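Local atomic coordinates of enoyl-CoA hydratase/carnithine racemase (Magnetospirillum magneticum, PDB entry 4NEK), a protein that probably isomerises the double bond of 3-enoyl-CoA esters to the 2-enoyl form, as an enzyme of the enoyl-CoA hydratase/isomerase (crotonase) family. Residues N49-L54 against K92-A97; F60-D65 against R99-G104. One frame throughout, in Å; residues are numbered along the deposited sequence.

Contact 1 (49-54 with 92-97) is a buried pair of parallel strands in the main sheet; contact 2 (60-65 with 99-104) follows the same two chain paths further on, into the loop 60-65 and the short strand 101-103. Their centres lie about 17 Å apart. Phe60 joins them: its CD1 packs 3.4 Å from Ala97 O and its CE1 4.1 Å from Ile53 O, so the ring abuts the C-terminal ends of both strands. In crotonases the oxyanion hole for the thioester carbonyl is made by backbone N-H groups from the loop corresponding to 60-65 and from the helix start just after 99-104, so contact 2 probably borders the active site.

Contact 1. Residues N49-L54 against K92-A97; sequences NVFLIL and KPVVAA
Ile53 meets Val94 because its CG1 stands anti to the carbonyl carbon (chi1 -54°) and its chain then runs on extended, carrying CD1 to 3.5 Å from Val94 CG1. Phe51 uses a similar first torsion (chi1 -65°), with CG beside the backbone N, and its ring rises on the same face of the sheet: CD2 lies 4.1 Å from Val94 CG2, and the Lys92 side chain crosses that of Phe51 at about a right angle, its CB 4.1 Å from Phe51 CE2. Pro93 O sits at the ring edge, near its plane. On the other face Leu52 CD1 reaches Val95 CG1 at 3.9 Å. Between the two faces the backbones pair as parallel strands. Phe51 spans Val94, giving its N-H to Pro93 O (N to O 2.9 Å, almost straight at 177°) and taking that of Val95; Ile53 spans Ala96, with its N 2.8 Å from Val95 O and its O 3.1 Å from Ala97 N. At the entry Asn49 O packs against Pro93 CD at 3.2 Å, while the extended Lys92 chain takes NZ to the carbonyls of Val48 and Gly42. Met157 of a second subunit packs on Pro93. Strand 13-18 bonds to the far edge of 50-54 through Gln14 and Val16, making these strands central to the crotonase sheet. Helix 179-194 covers the Leu52 and Val95 face with Leu193 and Ala186; on the Phe51 side the ring stacks on Phe39 of helix 29-44. Helix 198-208 lies against the start of 92-97, Leu201 on Pro93 and Lys205 on Val94.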
ATOM      1  N   ASN C  49      -9.329   5.990 -33.966  1.00 27.98           N
ATOM      2  CA  ASN C  49      -9.991   6.368 -32.748  1.00 28.55           C
ATOM      3  C   ASN C  49      -9.063   6.552 -31.570  1.00 28.62           C
ATOM      4  O   ASN C  49      -9.386   7.327 -30.675  1.00 25.73           O
ATOM      5  CB  ASN C  49     -10.988   5.298 -32.362  1.00 31.23           C
ATOM      6  CG  ASN C  49     -12.186   5.264 -33.290  1.00 32.48           C
ATOM      7  OD1 ASN C  49     -12.323   6.076 -34.199  1.00 34.35           O
ATOM      8  ND2 ASN C  49     -13.083   4.365 -33.016  1.00 31.72           N
ATOM      9  N   VAL C  50      -7.921   5.861 -31.581  1.00 25.79           N
ATOM     10  CA  VAL C  50      -7.038   5.830 -30.441  1.00 25.18           C
ATOM     11  C   VAL C  50      -5.610   5.693 -30.933  1.00 24.15           C
ATOM     12  O   VAL C  50      -5.381   4.999 -31.908  1.00 25.26           O
ATOM     13  CB  VAL C  50      -7.378   4.602 -29.582  1.00 26.42           C
ATOM     14  CG1 VAL C  50      -6.446   4.463 -28.396  1.00 26.25           C
ATOM     15  CG2 VAL C  50      -8.790   4.714 -29.081  1.00 28.30           C
ATOM     16  N   PHE C  51      -4.658   6.267 -30.196  1.00 25.18           N
ATOM     17  CA  PHE C  51      -3.225   6.022 -30.407  1.00 25.64           C
ATOM     18  C   PHE C  51      -2.661   5.041 -29.417  1.00 25.81           C
ATOM     19  O   PHE C  51      -3.030   5.037 -28.255  1.00 24.50           O
ATOM     20  CB  PHE C  51      -2.434   7.295 -30.212  1.00 27.20           C
ATOM     21  CG  PHE C  51      -2.727   8.366 -31.232  1.00 26.30           C
ATOM     22  CD1 PHE C  51      -2.020   8.408 -32.400  1.00 26.49           C
ATOM     23  CD2 PHE C  51      -3.659   9.357 -30.973  1.00 25.02           C
ATOM     24  CE1 PHE C  51      -2.275   9.399 -33.337  1.00 28.22           C
ATOM     25  CE2 PHE C  51      -3.909  10.352 -31.890  1.00 25.91           C
ATOM     26  CZ  PHE C  51      -3.240  10.367 -33.086  1.00 26.82           C
ATOM     27  N   LEU C  52      -1.705   4.267 -29.883  1.00 27.05           N
ATOM     28  CA  LEU C  52      -0.937   3.414 -29.009  1.00 27.30           C
ATOM     29  C   LEU C  52       0.562   3.622 -29.264  1.00 27.30           C
ATOM     30  O   LEU C  52       1.049   3.343 -30.333  1.00 25.56           O
ATOM     31  CB  LEU C  52      -1.291   1.972 -29.268  1.00 27.36           C
ATOM     32  CG  LEU C  52      -0.379   0.944 -28.609  1.00 28.86           C
ATOM     33  CD1 LEU C  52      -0.448   1.094 -27.109  1.00 29.78           C
ATOM     34  CD2 LEU C  52      -0.815  -0.452 -28.963  1.00 30.09           C
ATOM     35  N   ILE C  53       1.276   4.110 -28.258  1.00 27.59           N
ATOM     36  CA  ILE C  53       2.688   4.394 -28.385  1.00 29.97           C
ATOM     37  C   ILE C  53       3.519   3.336 -27.743  1.00 27.67           C
ATOM     38  O   ILE C  53       3.326   3.037 -26.582  1.00 27.38           O
ATOM     39  CB  ILE C  53       3.065   5.658 -27.644  1.00 33.09           C
ATOM     40  CG1 ILE C  53       2.198   6.802 -28.084  1.00 38.34           C
ATOM     41  CG2 ILE C  53       4.506   6.053 -27.910  1.00 33.45           C
ATOM     42  CD1 ILE C  53       2.305   7.920 -27.080  1.00 43.54           C
ATOM     43  N   LEU C  54       4.478   2.834 -28.503  1.00 25.39           N
ATOM     44  CA  LEU C  54       5.320   1.711 -28.097  1.00 26.01           C
ATOM     45  C   LEU C  54       6.788   2.029 -28.309  1.00 25.58           C
ATOM     46  O   LEU C  54       7.137   2.909 -29.092  1.00 24.10           O
ATOM     47  CB  LEU C  54       5.036   0.490 -28.975  1.00 25.56           C
ATOM     48  CG  LEU C  54       3.579   0.050 -28.975  1.00 26.47           C
ATOM     49  CD1 LEU C  54       3.350  -1.130 -29.920  1.00 28.59           C
ATOM     50  CD2 LEU C  54       3.148  -0.327 -27.583  1.00 25.11           C
ATOM     51  N   LYS C  92      -7.802  12.791 -29.305  1.00 28.16           N
ATOM     52  CA  LYS C  92      -8.068  11.366 -29.186  1.00 26.71           C
ATOM     53  C   LYS C  92      -7.223  10.734 -28.082  1.00 23.85           C
ATOM     54  O   LYS C  92      -6.190  11.240 -27.716  1.00 21.93           O
ATOM     55  CB  LYS C  92      -7.811  10.644 -30.517  1.00 27.08           C
ATOM     56  CG  LYS C  92      -8.657  11.178 -31.655  1.00 29.34           C
ATOM     57  CD  LYS C  92      -8.384  10.499 -33.017  1.00 30.15           C
ATOM     58  CE  LYS C  92      -9.193  11.182 -34.113  1.00 28.01           C
ATOM     59  NZ  LYS C  92      -8.974  10.596 -35.443  1.00 31.69           N
ATOM     60  N   PRO C  93      -7.677   9.619 -27.568  1.00 23.60           N
ATOM     61  CA  PRO C  93      -6.987   8.957 -26.482  1.00 23.87           C
ATOM     62  C   PRO C  93      -5.663   8.386 -26.889  1.00 22.43           C
ATOM     63  O   PRO C  93      -5.476   8.012 -28.044  1.00 20.90           O
ATOM     64  CB  PRO C  93      -7.910   7.786 -26.106  1.00 24.65           C
ATOM     65  CG  PRO C  93      -9.231   8.099 -26.716  1.00 25.68           C
ATOM     66  CD  PRO C  93      -8.950   8.954 -27.914  1.00 24.82           C
ATOM     67  N   VAL C  94      -4.779   8.286 -25.903  1.00 21.78           N
ATOM     68  CA  VAL C  94      -3.406   7.865 -26.115  1.00 22.89           C
ATOM     69  C   VAL C  94      -3.037   6.853 -25.031  1.00 23.03           C
ATOM     70  O   VAL C  94      -3.168   7.117 -23.859  1.00 21.29           O
ATOM     71  CB  VAL C  94      -2.473   9.068 -26.001  1.00 23.31           C
ATOM     72  CG1 VAL C  94      -1.034   8.656 -26.190  1.00 23.29           C
ATOM     73  CG2 VAL C  94      -2.855  10.158 -27.001  1.00 23.54           C
ATOM     74  N   VAL C  95      -2.628   5.674 -25.460  1.00 23.78           N
ATOM     75  CA  VAL C  95      -2.222   4.614 -24.559  1.00 22.65           C
ATOM     76  C   VAL C  95      -0.753   4.362 -24.789  1.00 21.53           C
ATOM     77  O   VAL C  95      -0.313   4.398 -25.927  1.00 22.86           O
ATOM     78  CB  VAL C  95      -2.973   3.322 -24.915  1.00 23.15           C
ATOM     79  CG1 VAL C  95      -2.512   2.155 -24.026  1.00 22.12           C
ATOM     80  CG2 VAL C  95      -4.473   3.536 -24.788  1.00 21.95           C
ATOM     81  N   ALA C  96       0.004   4.155 -23.734  1.00 21.09           N
ATOM     82  CA  ALA C  96       1.415   3.863 -23.884  1.00 22.17           C
ATOM     83  C   ALA C  96       1.799   2.592 -23.170  1.00 21.68           C
ATOM     84  O   ALA C  96       1.205   2.255 -22.174  1.00 20.02           O
ATOM     85  CB  ALA C  96       2.222   4.992 -23.326  1.00 23.65           C
ATOM     86  N   ALA C  97       2.789   1.892 -23.709  1.00 21.13           N
ATOM     87  CA  ALA C  97       3.309   0.719 -23.071  1.00 21.83           C
ATOM     88  C   ALA C  97       4.775   0.940 -22.930  1.00 22.96           C
ATOM     89  O   ALA C  97       5.474   1.060 -23.927  1.00 25.11           O
ATOM     90  CB  ALA C  97       3.046  -0.502 -23.938  1.00 22.41           C
TER

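Contact 2. Residues F60-D65 against R99-G104; sequences FSAGND and RGAAIG
Phe60 and Ser61 turn consecutive N-H groups onto one carbonyl, Ala101 O, in the tight part of the contact. Ser61 N lies 2.9 Å from Ala101 O, approaching well tilted from the carbonyl plane, whereas Phe60 N, at 3.2 Å from the same oxygen, comes within that plane; its N-H, bent at 137°, is shared with a weak bond to Arg99 O and points straight at neither. Phe60 CB lies 3.4 Å from Ala101 O, and with CG anti to the backbone N (chi1 -175°) the ring leads away from 99-104. In return Ile103 N binds Ser61 O at 2.8 Å with a nearly straight N-H (167°), and the two chains run side by side in one direction, bridged once, Ser61 with Ala102. Gly63 CA lies 3.0 Å from Ile103 O, the two backbones being close here. Ser61 OG closes an ST turn by accepting from Gly63 N, and also bonds to Asn25 O. The Phe-Ser-Ala-Gly-Asn-Asp run matches the crotonase loop that usually supplies one oxyanion-hole N-H, and Gly104, the N-cap of helix 105-108, precedes the segment that usually supplies the other; both roles are inferred here. Looser packing marks the partly exposed side, where Ala62 CB is 4.3 Å from Ala101 CB and 4.5 Å from Ile103 CD1. Ile103 CB lies closer, 3.6 Å from Ala62 O, while its side chain also touches Arg123 and His125.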
ATOM      1  N   PHE C  60      11.621   1.814 -23.747  1.00 24.12           N
ATOM      2  CA  PHE C  60      10.664   2.761 -24.226  1.00 25.18           C
ATOM      3  C   PHE C  60      11.438   3.923 -24.850  1.00 28.32           C
ATOM      4  O   PHE C  60      11.359   4.147 -26.045  1.00 29.81           O
ATOM      5  CB  PHE C  60       9.748   3.227 -23.078  1.00 23.36           C
ATOM      6  CG  PHE C  60       8.630   4.139 -23.511  1.00 21.59           C
ATOM      7  CD1 PHE C  60       7.659   3.696 -24.342  1.00 22.34           C
ATOM      8  CD2 PHE C  60       8.567   5.459 -23.061  1.00 22.79           C
ATOM      9  CE1 PHE C  60       6.632   4.534 -24.743  1.00 22.43           C
ATOM     10  CE2 PHE C  60       7.545   6.307 -23.449  1.00 21.22           C
ATOM     11  CZ  PHE C  60       6.581   5.841 -24.305  1.00 22.04           C
ATOM     12  N   SER C  61      12.161   4.677 -24.023  1.00 29.65           N
ATOM     13  CA  SER C  61      13.059   5.697 -24.517  1.00 28.94           C
ATOM     14  C   SER C  61      13.989   6.121 -23.463  1.00 27.30           C
ATOM     15  O   SER C  61      13.584   6.488 -22.358  1.00 31.02           O
ATOM     16  CB  SER C  61      12.296   6.929 -24.982  1.00 30.01           C
ATOM     17  OG  SER C  61      13.216   7.915 -25.355  1.00 29.67           O
ATOM     18  N   ALA C  62      15.255   6.158 -23.828  1.00 26.93           N
ATOM     19  CA  ALA C  62      16.272   6.686 -22.963  1.00 24.89           C
ATOM     20  C   ALA C  62      16.353   8.212 -22.982  1.00 25.59           C
ATOM     21  O   ALA C  62      17.299   8.760 -22.497  1.00 24.41           O
ATOM     22  CB  ALA C  62      17.603   6.105 -23.356  1.00 26.33           C
ATOM     23  N   GLY C  63      15.371   8.901 -23.555  1.00 30.80           N
ATOM     24  CA  GLY C  63      15.327  10.331 -23.531  1.00 32.63           C
ATOM     25  C   GLY C  63      16.119  10.858 -24.678  1.00 34.25           C
ATOM     26  O   GLY C  63      16.377  10.154 -25.631  1.00 31.34           O
ATOM     27  N   ASN C  64      16.471  12.131 -24.610  1.00 35.77           N
ATOM     28  CA  ASN C  64      17.186  12.707 -25.714  1.00 38.33           C
ATOM     29  C   ASN C  64      18.560  12.141 -25.862  1.00 35.61           C
ATOM     30  O   ASN C  64      19.231  11.863 -24.881  1.00 31.83           O
ATOM     31  CB  ASN C  64      17.293  14.195 -25.567  1.00 40.26           C
ATOM     32  CG  ASN C  64      16.053  14.869 -26.060  1.00 47.13           C
ATOM     33  OD1 ASN C  64      15.803  14.941 -27.269  1.00 53.53           O
ATOM     34  ND2 ASN C  64      15.258  15.370 -25.135  1.00 49.92           N
ATOM     35  N   ASP C  65      18.970  11.980 -27.112  1.00 34.34           N
ATOM     36  CA  ASP C  65      20.340  11.642 -27.406  1.00 34.21           C
ATOM     37  C   ASP C  65      21.175  12.779 -26.850  1.00 32.43           C
ATOM     38  O   ASP C  65      20.934  13.944 -27.170  1.00 32.34           O
ATOM     39  CB  ASP C  65      20.501  11.400 -28.934  1.00 40.94           C
ATOM     40  CG  ASP C  65      21.994  11.073 -29.329  1.00 43.82           C
ATOM     41  OD1 ASP C  65      22.985  11.964 -29.334  1.00 49.79           O
ATOM     42  OD2 ASP C  65      22.146   9.849 -29.601  1.00 45.70           O
ATOM     43  N   ARG C  99       8.690   0.134 -20.957  1.00 23.71           N
ATOM     44  CA  ARG C  99       9.568  -0.877 -20.368  1.00 26.31           C
ATOM     45  C   ARG C  99      10.976  -0.399 -20.403  1.00 26.87           C
ATOM     46  O   ARG C  99      11.277   0.562 -21.086  1.00 28.96           O
ATOM     47  CB  ARG C  99       9.488  -2.192 -21.148  1.00 26.77           C
ATOM     48  CG  ARG C  99      10.123  -2.086 -22.521  1.00 26.99           C
ATOM     49  CD  ARG C  99       9.483  -3.021 -23.520  1.00 26.01           C
ATOM     50  NE  ARG C  99       9.643  -4.384 -23.081  1.00 27.07           N
ATOM     51  CZ  ARG C  99       8.977  -5.413 -23.571  1.00 29.34           C
ATOM     52  NH1 ARG C  99       8.110  -5.282 -24.572  1.00 31.43           N
ATOM     53  NH2 ARG C  99       9.187  -6.601 -23.050  1.00 32.12           N
ATOM     54  N   GLY C 100      11.857  -1.088 -19.686  1.00 26.61           N
ATOM     55  CA  GLY C 100      13.264  -0.708 -19.615  1.00 24.75           C
ATOM     56  C   GLY C 100      13.434   0.765 -19.300  1.00 24.56           C
ATOM     57  O   GLY C 100      12.819   1.286 -18.373  1.00 23.43           O
ATOM     58  N   ALA C 101      14.212   1.458 -20.111  1.00 23.59           N
ATOM     59  CA  ALA C 101      14.432   2.879 -19.895  1.00 24.67           C
ATOM     60  C   ALA C 101      13.221   3.745 -20.254  1.00 24.15           C
ATOM     61  O   ALA C 101      12.640   3.596 -21.322  1.00 24.21           O
ATOM     62  CB  ALA C 101      15.611   3.334 -20.693  1.00 25.22           C
ATOM     63  N   ALA C 102      12.831   4.609 -19.330  1.00 23.52           N
ATOM     64  CA  ALA C 102      11.871   5.677 -19.573  1.00 23.30           C
ATOM     65  C   ALA C 102      12.436   6.933 -18.981  1.00 24.55           C
ATOM     66  O   ALA C 102      12.144   7.310 -17.859  1.00 24.51           O
ATOM     67  CB  ALA C 102      10.534   5.359 -18.950  1.00 23.48           C
ATOM     68  N   ILE C 103      13.303   7.580 -19.750  1.00 29.17           N
ATOM     69  CA  ILE C 103      14.146   8.634 -19.222  1.00 28.47           C
ATOM     70  C   ILE C 103      13.864   9.940 -19.912  1.00 26.24           C
ATOM     71  O   ILE C 103      13.578   9.977 -21.093  1.00 24.16           O
ATOM     72  CB  ILE C 103      15.615   8.284 -19.373  1.00 30.81           C
ATOM     73  CG1 ILE C 103      15.904   6.986 -18.625  1.00 31.70           C
ATOM     74  CG2 ILE C 103      16.501   9.417 -18.846  1.00 31.51           C
ATOM     75  CD1 ILE C 103      17.299   6.463 -18.885  1.00 30.93           C
ATOM     76  N   GLY C 104      13.899  11.007 -19.117  1.00 25.88           N
ATOM     77  CA  GLY C 104      13.611  12.323 -19.583  1.00 26.50           C
ATOM     78  C   GLY C 104      12.233  12.411 -20.136  1.00 29.40           C
ATOM     79  O   GLY C 104      11.257  12.170 -19.444  1.00 34.12           O
TER